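Local structure of hypothetical protein Atu0741 (Agrobacterium tumefaciens str. C58, 1ZHV) at residues S19-P25 with R38-L43; S81-L86 with L117-H123. The protein is of unknown function but contains tandem ACT-family domains, a class of fold that in many relatives serves as a small-molecule-binding regulatory module. One frame throughout, in Å; residues are numbered along the deposited sequence.

Contact 1 of 2, residues S19-P25 with R38-L43; sequences SASEAIP and RTDDEL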
# COMPACT_ATOMS: atom_id res chain seq x y z
N SER A 19 -6.93 -19.66 -1.43
CA SER A 19 -6.26 -20.93 -1.18
C SER A 19 -4.85 -20.95 -1.76
O SER A 19 -4.62 -20.49 -2.89
CB SER A 19 -7.08 -22.09 -1.77
OG SER A 19 -6.44 -23.34 -1.57
N ALA A 20 -3.90 -21.49 -1.00
CA ALA A 20 -2.52 -21.57 -1.43
C ALA A 20 -2.31 -22.19 -2.82
O ALA A 20 -1.36 -21.85 -3.51
CB ALA A 20 -1.69 -22.33 -0.40
N SER A 21 -3.20 -23.10 -3.22
CA SER A 21 -3.04 -23.76 -4.52
C SER A 21 -3.98 -23.28 -5.61
O SER A 21 -3.91 -23.75 -6.75
CB SER A 21 -3.18 -25.27 -4.36
OG SER A 21 -2.03 -25.80 -3.74
N GLU A 22 -4.85 -22.33 -5.28
CA GLU A 22 -5.81 -21.81 -6.23
C GLU A 22 -5.14 -21.03 -7.36
O GLU A 22 -4.12 -20.39 -7.16
CB GLU A 22 -6.79 -20.90 -5.49
CG GLU A 22 -8.02 -20.52 -6.28
CD GLU A 22 -9.00 -19.72 -5.45
OE1 GLU A 22 -8.85 -19.68 -4.20
OE2 GLU A 22 -9.93 -19.14 -6.04
N ALA A 23 -5.73 -21.10 -8.56
CA ALA A 23 -5.17 -20.36 -9.69
C ALA A 23 -5.41 -18.88 -9.44
O ALA A 23 -6.30 -18.51 -8.67
CB ALA A 23 -5.85 -20.80 -10.98
N ILE A 24 -4.62 -18.03 -10.08
CA ILE A 24 -4.81 -16.59 -9.92
C ILE A 24 -6.17 -16.28 -10.53
O ILE A 24 -6.42 -16.60 -11.70
CB ILE A 24 -3.71 -15.80 -10.66
CG1 ILE A 24 -2.34 -16.12 -10.06
CG2 ILE A 24 -4.01 -14.30 -10.57
CD1 ILE A 24 -1.17 -15.42 -10.74
N PRO A 25 -7.08 -15.66 -9.76
CA PRO A 25 -8.41 -15.33 -10.27
C PRO A 25 -8.38 -14.27 -11.36
O PRO A 25 -7.46 -13.45 -11.42
CB PRO A 25 -9.15 -14.86 -9.02
CG PRO A 25 -8.05 -14.20 -8.23
CD PRO A 25 -6.92 -15.21 -8.36
N ARG A 38 2.08 -15.57 -3.69
CA ARG A 38 1.80 -16.95 -3.32
C ARG A 38 2.93 -17.47 -2.43
O ARG A 38 4.11 -17.31 -2.75
CB ARG A 38 1.66 -17.83 -4.57
CG ARG A 38 1.07 -19.21 -4.27
CD ARG A 38 1.13 -20.13 -5.47
NE ARG A 38 0.34 -19.65 -6.61
CZ ARG A 38 -0.98 -19.72 -6.69
NH1 ARG A 38 -1.69 -20.24 -5.69
NH2 ARG A 38 -1.60 -19.27 -7.77
N THR A 39 2.54 -18.07 -1.31
CA THR A 39 3.49 -18.63 -0.37
C THR A 39 3.10 -20.08 -0.13
O THR A 39 2.17 -20.59 -0.75
CB THR A 39 3.48 -17.87 0.98
OG1 THR A 39 2.29 -18.19 1.71
CG2 THR A 39 3.53 -16.37 0.74
N ASP A 40 3.80 -20.75 0.78
CA ASP A 40 3.51 -22.15 1.06
C ASP A 40 2.21 -22.32 1.84
O ASP A 40 1.75 -23.45 2.04
CB ASP A 40 4.68 -22.78 1.82
CG ASP A 40 4.81 -22.24 3.24
OD1 ASP A 40 4.44 -21.07 3.47
OD2 ASP A 40 5.30 -22.99 4.11
N ASP A 41 1.61 -21.21 2.25
CA ASP A 41 0.38 -21.27 3.03
C ASP A 41 -0.78 -20.42 2.52
O ASP A 41 -1.90 -20.59 2.98
CB ASP A 41 0.64 -20.86 4.48
CG ASP A 41 1.53 -21.83 5.22
OD1 ASP A 41 1.75 -22.95 4.71
OD2 ASP A 41 2.01 -21.48 6.32
N GLU A 42 -0.53 -19.51 1.58
CA GLU A 42 -1.60 -18.65 1.10
C GLU A 42 -1.37 -18.07 -0.29
O GLU A 42 -0.27 -18.12 -0.84
CB GLU A 42 -1.77 -17.45 2.06
CG GLU A 42 -0.79 -16.30 1.75
CD GLU A 42 -0.69 -15.22 2.82
OE1 GLU A 42 -1.70 -14.54 3.12
OE2 GLU A 42 0.43 -15.04 3.37
N LEU A 43 -2.44 -17.51 -0.85
CA LEU A 43 -2.41 -16.79 -2.12
C LEU A 43 -3.05 -15.48 -1.69
O LEU A 43 -4.27 -15.40 -1.47
CB LEU A 43 -3.24 -17.46 -3.21
CG LEU A 43 -3.32 -16.60 -4.48
CD1 LEU A 43 -1.93 -16.35 -5.04
CD2 LEU A 43 -4.20 -17.27 -5.52
O HOH W 1 -4.79 -21.98 1.83
O HOH W 2 0.99 -22.42 -2.44

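Contact 2 of 2, residues S81-L86 with L117-H123; sequences SVISPL and LLANAGH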
# COMPACT_ATOMS: atom_id res chain seq x y z
N SER A 81 12.62 4.65 7.34
CA SER A 81 12.34 6.06 7.59
C SER A 81 10.86 6.38 7.50
O SER A 81 10.37 7.29 8.17
CB SER A 81 13.11 6.95 6.61
OG SER A 81 12.51 6.96 5.32
N VAL A 82 10.14 5.62 6.68
CA VAL A 82 8.71 5.85 6.50
C VAL A 82 7.85 5.08 7.51
O VAL A 82 6.96 5.65 8.12
CB VAL A 82 8.28 5.49 5.06
CG1 VAL A 82 6.76 5.51 4.93
CG2 VAL A 82 8.88 6.50 4.09
N ILE A 83 8.13 3.80 7.71
CA ILE A 83 7.31 3.03 8.63
C ILE A 83 7.59 3.26 10.12
O ILE A 83 6.72 3.03 10.95
CB ILE A 83 7.38 1.51 8.34
CG1 ILE A 83 8.77 0.97 8.63
CG2 ILE A 83 6.98 1.25 6.89
CD1 ILE A 83 8.82 -0.55 8.69
N SER A 84 8.78 3.74 10.46
CA SER A 84 9.10 3.97 11.87
C SER A 84 8.10 4.91 12.55
O SER A 84 7.55 4.59 13.61
CB SER A 84 10.51 4.52 12.03
OG SER A 84 10.84 4.67 13.40
N PRO A 85 7.85 6.09 11.96
CA PRO A 85 6.89 7.01 12.60
C PRO A 85 5.46 6.48 12.65
O PRO A 85 4.67 6.88 13.50
CB PRO A 85 7.02 8.29 11.79
CG PRO A 85 7.54 7.82 10.46
CD PRO A 85 8.51 6.74 10.82
N LEU A 86 5.13 5.56 11.75
CA LEU A 86 3.78 5.00 11.74
C LEU A 86 3.64 3.87 12.75
O LEU A 86 2.74 3.88 13.60
CB LEU A 86 3.44 4.49 10.33
CG LEU A 86 3.50 5.54 9.21
CD1 LEU A 86 3.13 4.90 7.88
CD2 LEU A 86 2.54 6.69 9.55
N LEU A 117 1.80 12.33 10.71
CA LEU A 117 3.01 11.70 11.21
C LEU A 117 4.15 11.71 10.20
O LEU A 117 5.29 11.96 10.56
CB LEU A 117 2.72 10.26 11.64
CG LEU A 117 1.79 10.12 12.85
CD1 LEU A 117 1.40 8.66 13.01
CD2 LEU A 117 2.47 10.64 14.11
N LEU A 118 3.84 11.45 8.93
CA LEU A 118 4.89 11.44 7.92
C LEU A 118 5.44 12.84 7.66
O LEU A 118 6.64 13.01 7.46
CB LEU A 118 4.37 10.82 6.62
CG LEU A 118 4.06 9.32 6.75
CD1 LEU A 118 3.49 8.80 5.44
CD2 LEU A 118 5.33 8.57 7.12
N ALA A 119 4.57 13.85 7.66
CA ALA A 119 5.03 15.21 7.44
C ALA A 119 5.94 15.64 8.58
O ALA A 119 7.01 16.22 8.36
CB ALA A 119 3.85 16.16 7.32
N ASN A 120 5.54 15.35 9.81
CA ASN A 120 6.35 15.73 10.97
C ASN A 120 7.71 15.05 10.90
O ASN A 120 8.72 15.59 11.37
CB ASN A 120 5.63 15.35 12.27
CG ASN A 120 4.45 16.28 12.58
OD1 ASN A 120 3.72 16.08 13.55
ND2 ASN A 120 4.27 17.31 11.75
N ALA A 121 7.75 13.86 10.30
CA ALA A 121 8.99 13.09 10.16
C ALA A 121 9.87 13.62 9.02
O ALA A 121 10.97 13.11 8.78
CB ALA A 121 8.66 11.61 9.94
N GLY A 122 9.38 14.64 8.32
CA GLY A 122 10.15 15.24 7.25
C GLY A 122 9.87 14.77 5.83
O GLY A 122 10.52 15.22 4.89
N HIS A 123 8.91 13.87 5.67
CA HIS A 123 8.59 13.37 4.35
C HIS A 123 7.65 14.30 3.61
O HIS A 123 6.93 15.09 4.22
CB HIS A 123 7.98 11.98 4.45
CG HIS A 123 8.87 10.98 5.12
ND1 HIS A 123 10.10 10.63 4.62
CD2 HIS A 123 8.71 10.28 6.27
CE1 HIS A 123 10.67 9.75 5.43
NE2 HIS A 123 9.84 9.52 6.44

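Contact 1 of 2, residues S19-P25 with R38-L43
Arg38 reaches across with chi1 and chi2 both t; chi3 of -63° and chi4 of -76° then turn the guanidinium edge-on to the carbonyls of Ala20 and Glu22, in the type I turn Ser19 to Glu22. NH1 of Arg38 donates a hydrogen bond to Ala20 O at 2.7 Å, and both NH1 and NH2 of Arg38 donate to Glu22 O at 2.8 Å. The methyl of Ala20 rests against the hairpin turn, CB lying 3.6 Å from both Asp41 C and Glu42 N. Thr39 OG1, with chi1 p, accepts hydrogen bonds from Asp41 N and Glu42 N, each at 3.1 Å, an ST turn and an ST motif. A water bridges Ala20 O and Thr39 O. Leu43 (t/p) points toward the 19-25 loop, its CB 3.3 Å from Ser19 O and its CD2 3.5 Å from Glu22 O. The contact lies at the sheet's end, where the 38-43 turn joins antiparallel strands 35-38 and 43-48, and Leu43 pairs through its backbone with Leu18 of strand 13-18.

Contact 2 of 2, residues S81-L86 with L117-H123
Residues 81-86 are helical throughout, with a kink where Pro85 lacks the amide hydrogen needed to bond to the preceding turn. In the other segment, helix 111-120 ends at Asn120, and Gly122, with phi/psi of 96/2°, closes it in a Schellman motif: Gly122 N bonds to Ala119 O at 2.8 Å and His123 N to Leu118 O at 3.0 Å. A CB at Gly122 would be jammed against the preceding carbonyl O. The backbones come closest at Pro85 and Leu117, whose CA atoms are 6.2 Å apart.

The Schellman turn directs His123 back to helix 78-87, where its NE2 donates to Ser81 O (2.9 Å, N-H...O angle 160°). Val82 CG2 sits over the imidazole face, 4.1 Å from the ring centroid and 19° off its normal, a CH-pi contact. ND1 of His123 accepts a hydrogen bond from the backbone N of Ile4. Leu118 CD2 fits among three side chains, 4.0 Å from Val82 CG1 and 4.1 Å from both Pro85 CG and Leu86 CG. Pro85 CG also meets Ala121 CB at 4.0 Å, and Leu86 CD2 meets Leu117 CD1 at 4.1 Å.

This is helix-helix packing within the ACT domain: helices 78-87 and 111-120 lie side by side on the sheet, Val82, Leu118 and His123 touching Leu6 of strand 5-8, and Val82 and Leu86 touching Leu104 of strand 102-107.

In the fold
The two contacts follow one another along the chain, contact 1 closing at Leu43 before contact 2 opens at Ser81. Their centres are 33 Å apart, on opposite sides of the chain's centre, and their nearest atoms stay about 18 Å from each other. Each belongs to a different ACT-clan region: contact 1 joins loops at an exposed end of the N-terminal region, whereas contact 2 packs two helices of the second. The mixed sheet connects them, since strand 57-67 pairs with strand 13-18, which leads into contact 1, and with strands 5-8 and 102-107, which lie under contact 2. Strand 57-67 thus runs between the two regions, making them parts of one sheet rather than separate bodies.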